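T9SS C-terminal target domain-containing protein (Bacteroides cellulosilyticus, PDB 5JVK) probably hydrolyses O-glycosyl bonds as a family 39 glycoside hydrolase, thought to act as an endo-enzyme on glycans in this gut symbiont. Local coordinates at residues V16-D21 and A92-I97. Numbering follows the deposited sequence.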
ATOM      1  N   VAL A  16      -8.132 -18.070  -4.950  1.00 30.93           N
ATOM      2  CA  VAL A  16      -6.860 -17.463  -4.584  1.00 29.96           C
ATOM      3  C   VAL A  16      -5.859 -17.705  -5.722  1.00 29.50           C
ATOM      4  O   VAL A  16      -5.388 -18.830  -5.908  1.00 29.77           O
ATOM      5  CB  VAL A  16      -6.333 -18.061  -3.258  1.00 29.91           C
ATOM      6  CG1 VAL A  16      -4.979 -17.467  -2.883  1.00 29.84           C
ATOM      7  CG2 VAL A  16      -7.347 -17.846  -2.139  1.00 30.02           C
ATOM      8  N   LEU A  17      -5.541 -16.647  -6.474  1.00 28.64           N
ATOM      9  CA  LEU A  17      -4.568 -16.711  -7.580  1.00 27.69           C
ATOM     10  C   LEU A  17      -3.168 -16.213  -7.164  1.00 26.94           C
ATOM     11  O   LEU A  17      -2.403 -15.704  -7.988  1.00 26.54           O
ATOM     12  CB  LEU A  17      -5.102 -15.921  -8.789  1.00 27.50           C
ATOM     13  CG  LEU A  17      -6.388 -16.469  -9.428  1.00 27.61           C
ATOM     14  CD1 LEU A  17      -7.044 -15.434 -10.330  1.00 27.62           C
ATOM     15  CD2 LEU A  17      -6.119 -17.752 -10.207  1.00 27.50           C
ATOM     16  N   VAL A  18      -2.837 -16.382  -5.881  1.00 26.27           N
ATOM     17  CA  VAL A  18      -1.534 -16.027  -5.323  1.00 25.67           C
ATOM     18  C   VAL A  18      -1.064 -17.190  -4.459  1.00 25.43           C
ATOM     19  O   VAL A  18      -1.858 -17.760  -3.716  1.00 25.50           O
ATOM     20  CB  VAL A  18      -1.634 -14.764  -4.445  1.00 25.37           C
ATOM     21  CG1 VAL A  18      -0.295 -14.443  -3.792  1.00 25.30           C
ATOM     22  CG2 VAL A  18      -2.135 -13.586  -5.269  1.00 25.41           C
ATOM     23  N   SER A  19       0.223 -17.523  -4.538  1.00 25.03           N
ATOM     24  CA  SER A  19       0.783 -18.621  -3.750  1.00 25.11           C
ATOM     25  C   SER A  19       2.231 -18.334  -3.356  1.00 25.12           C
ATOM     26  O   SER A  19       3.036 -17.936  -4.200  1.00 25.06           O
ATOM     27  CB  SER A  19       0.683 -19.929  -4.545  1.00 25.05           C
ATOM     28  OG  SER A  19       1.163 -21.040  -3.807  1.00 24.76           O
ATOM     29  N   THR A  20       2.556 -18.539  -2.079  1.00 25.21           N
ATOM     30  CA  THR A  20       3.920 -18.333  -1.584  1.00 25.60           C
ATOM     31  C   THR A  20       4.838 -19.492  -1.982  1.00 26.38           C
ATOM     32  O   THR A  20       4.393 -20.641  -2.075  1.00 26.40           O
ATOM     33  CB  THR A  20       3.967 -18.169  -0.050  1.00 25.41           C
ATOM     34  OG1 THR A  20       3.471 -19.351   0.586  1.00 25.28           O
ATOM     35  CG2 THR A  20       3.140 -16.968   0.391  1.00 25.40           C
ATOM     36  N   ASP A  21       6.109 -19.167  -2.235  1.00 27.00           N
ATOM     37  CA  ASP A  21       7.177 -20.150  -2.475  1.00 27.46           C
ATOM     38  C   ASP A  21       7.032 -20.901  -3.808  1.00 27.68           C
ATOM     39  O   ASP A  21       5.985 -20.863  -4.454  1.00 26.99           O
ATOM     40  CB  ASP A  21       7.260 -21.148  -1.296  1.00 27.72           C
ATOM     41  CG  ASP A  21       8.668 -21.713  -1.069  1.00 28.34           C
ATOM     42  OD1 ASP A  21       9.598 -21.435  -1.861  1.00 28.48           O
ATOM     43  OD2 ASP A  21       8.842 -22.453  -0.075  1.00 28.87           O
ATOM     44  N   ALA A  92       0.350 -15.103  -9.315  1.00 26.16           N
ATOM     45  CA  ALA A  92       1.535 -14.566  -8.652  1.00 26.23           C
ATOM     46  C   ALA A  92       2.159 -15.621  -7.743  1.00 26.45           C
ATOM     47  O   ALA A  92       1.549 -16.027  -6.752  1.00 27.03           O
ATOM     48  CB  ALA A  92       1.165 -13.324  -7.852  1.00 26.05           C
ATOM     49  N   VAL A  93       3.365 -16.070  -8.094  1.00 26.39           N
ATOM     50  CA  VAL A  93       4.167 -16.944  -7.236  1.00 26.42           C
ATOM     51  C   VAL A  93       5.193 -16.069  -6.502  1.00 26.52           C
ATOM     52  O   VAL A  93       6.259 -15.756  -7.041  1.00 26.31           O
ATOM     53  CB  VAL A  93       4.853 -18.069  -8.045  1.00 26.25           C
ATOM     54  CG1 VAL A  93       5.633 -18.997  -7.120  1.00 26.01           C
ATOM     55  CG2 VAL A  93       3.811 -18.851  -8.838  1.00 26.28           C
ATOM     56  N   VAL A  94       4.852 -15.687  -5.271  1.00 26.74           N
ATOM     57  CA  VAL A  94       5.605 -14.678  -4.503  1.00 27.05           C
ATOM     58  C   VAL A  94       6.512 -15.324  -3.453  1.00 27.76           C
ATOM     59  O   VAL A  94       6.279 -16.472  -3.069  1.00 27.73           O
ATOM     60  CB  VAL A  94       4.659 -13.653  -3.816  1.00 26.56           C
ATOM     61  CG1 VAL A  94       3.712 -13.036  -4.835  1.00 26.48           C
ATOM     62  CG2 VAL A  94       3.888 -14.271  -2.650  1.00 26.46           C
ATOM     63  N   PRO A  95       7.549 -14.591  -2.984  1.00 28.59           N
ATOM     64  CA  PRO A  95       8.374 -15.132  -1.901  1.00 29.33           C
ATOM     65  C   PRO A  95       7.613 -15.181  -0.581  1.00 30.35           C
ATOM     66  O   PRO A  95       6.778 -14.320  -0.321  1.00 30.01           O
ATOM     67  CB  PRO A  95       9.542 -14.142  -1.812  1.00 29.05           C
ATOM     68  CG  PRO A  95       9.009 -12.876  -2.374  1.00 28.92           C
ATOM     69  CD  PRO A  95       8.062 -13.291  -3.457  1.00 28.71           C
ATOM     70  N   GLU A  96       7.899 -16.196   0.228  1.00 32.50           N
ATOM     71  CA  GLU A  96       7.274 -16.351   1.538  1.00 33.84           C
ATOM     72  C   GLU A  96       8.005 -15.458   2.538  1.00 33.84           C
ATOM     73  O   GLU A  96       9.235 -15.496   2.617  1.00 32.93           O
ATOM     74  CB  GLU A  96       7.334 -17.813   1.980  1.00 35.10           C
ATOM     75  CG  GLU A  96       6.387 -18.169   3.113  1.00 36.47           C
ATOM     76  CD  GLU A  96       6.436 -19.646   3.471  1.00 38.06           C
ATOM     77  OE1 GLU A  96       6.306 -20.497   2.557  1.00 38.82           O
ATOM     78  OE2 GLU A  96       6.599 -19.957   4.671  1.00 38.91           O
ATOM     79  N   ILE A  97       7.246 -14.652   3.282  1.00 34.21           N
ATOM     80  CA  ILE A  97       7.807 -13.716   4.264  1.00 34.80           C
ATOM     81  C   ILE A  97       7.463 -14.201   5.675  1.00 35.26           C
ATOM     82  O   ILE A  97       6.312 -14.534   5.959  1.00 34.98           O
ATOM     83  CB  ILE A  97       7.276 -12.272   4.065  1.00 34.23           C
ATOM     84  CG1 ILE A  97       7.354 -11.857   2.589  1.00 33.80           C
ATOM     85  CG2 ILE A  97       8.080 -11.285   4.912  1.00 34.03           C
ATOM     86  CD1 ILE A  97       6.656 -10.553   2.273  1.00 33.79           C
TER
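Strand 18-20 runs parallel to the end of strand 83-94, their axes 4.8 Å apart and 21° off alignment. V18 pairs with A92, S19 with V93 and T20 with V94. Four backbone hydrogen bonds form the ladder: A92 N to L17 O, S19 N to A92 O, V94 N to S19 O, D21 N to V94 O. The last is the shortest, at 2.8 Å, and D21 N lies nearly along the V94 C=O axis. V94 N sits above the S19 carbonyl plane.

The V18, A92, T20 and V94 side chains share one face. V18 CG2 meets A92 CB at 4.2 Å, and V18 CG1 reaches V94 CG2 at 4.3 Å. V94 CG2 lies between its N and carbonyl carbon (chi1 -53°) and touches T20 CG2 at 4.1 Å. On the face of S19 and V93, V93 CG1 is anti to the backbone N and comes within 3.3 Å of D21 O. S19 OG and D21 O both accept from K25 NZ. The extended E96 chain, past the end of strand 83-94, crosses T20 obliquely, its CB 3.9 Å from T20 CB. E96 OE1 stands 4.1 Å from D21 OD2, a like-charge approach that may raise the pKa of either acid.

Strand 18-20 is one of two edge strands of a mixed sheet beside the (beta/alpha)8 (TIM) barrel; beyond strand 83-94 comes strand 69-78. V18 and T20 pack on M127 of helix 118-127, after barrel strand 106-109. Helix 403-415, after strand 373-375, covers the same face through Y405 on V18 and Q406 on A92 and V94, joining sheet to barrel.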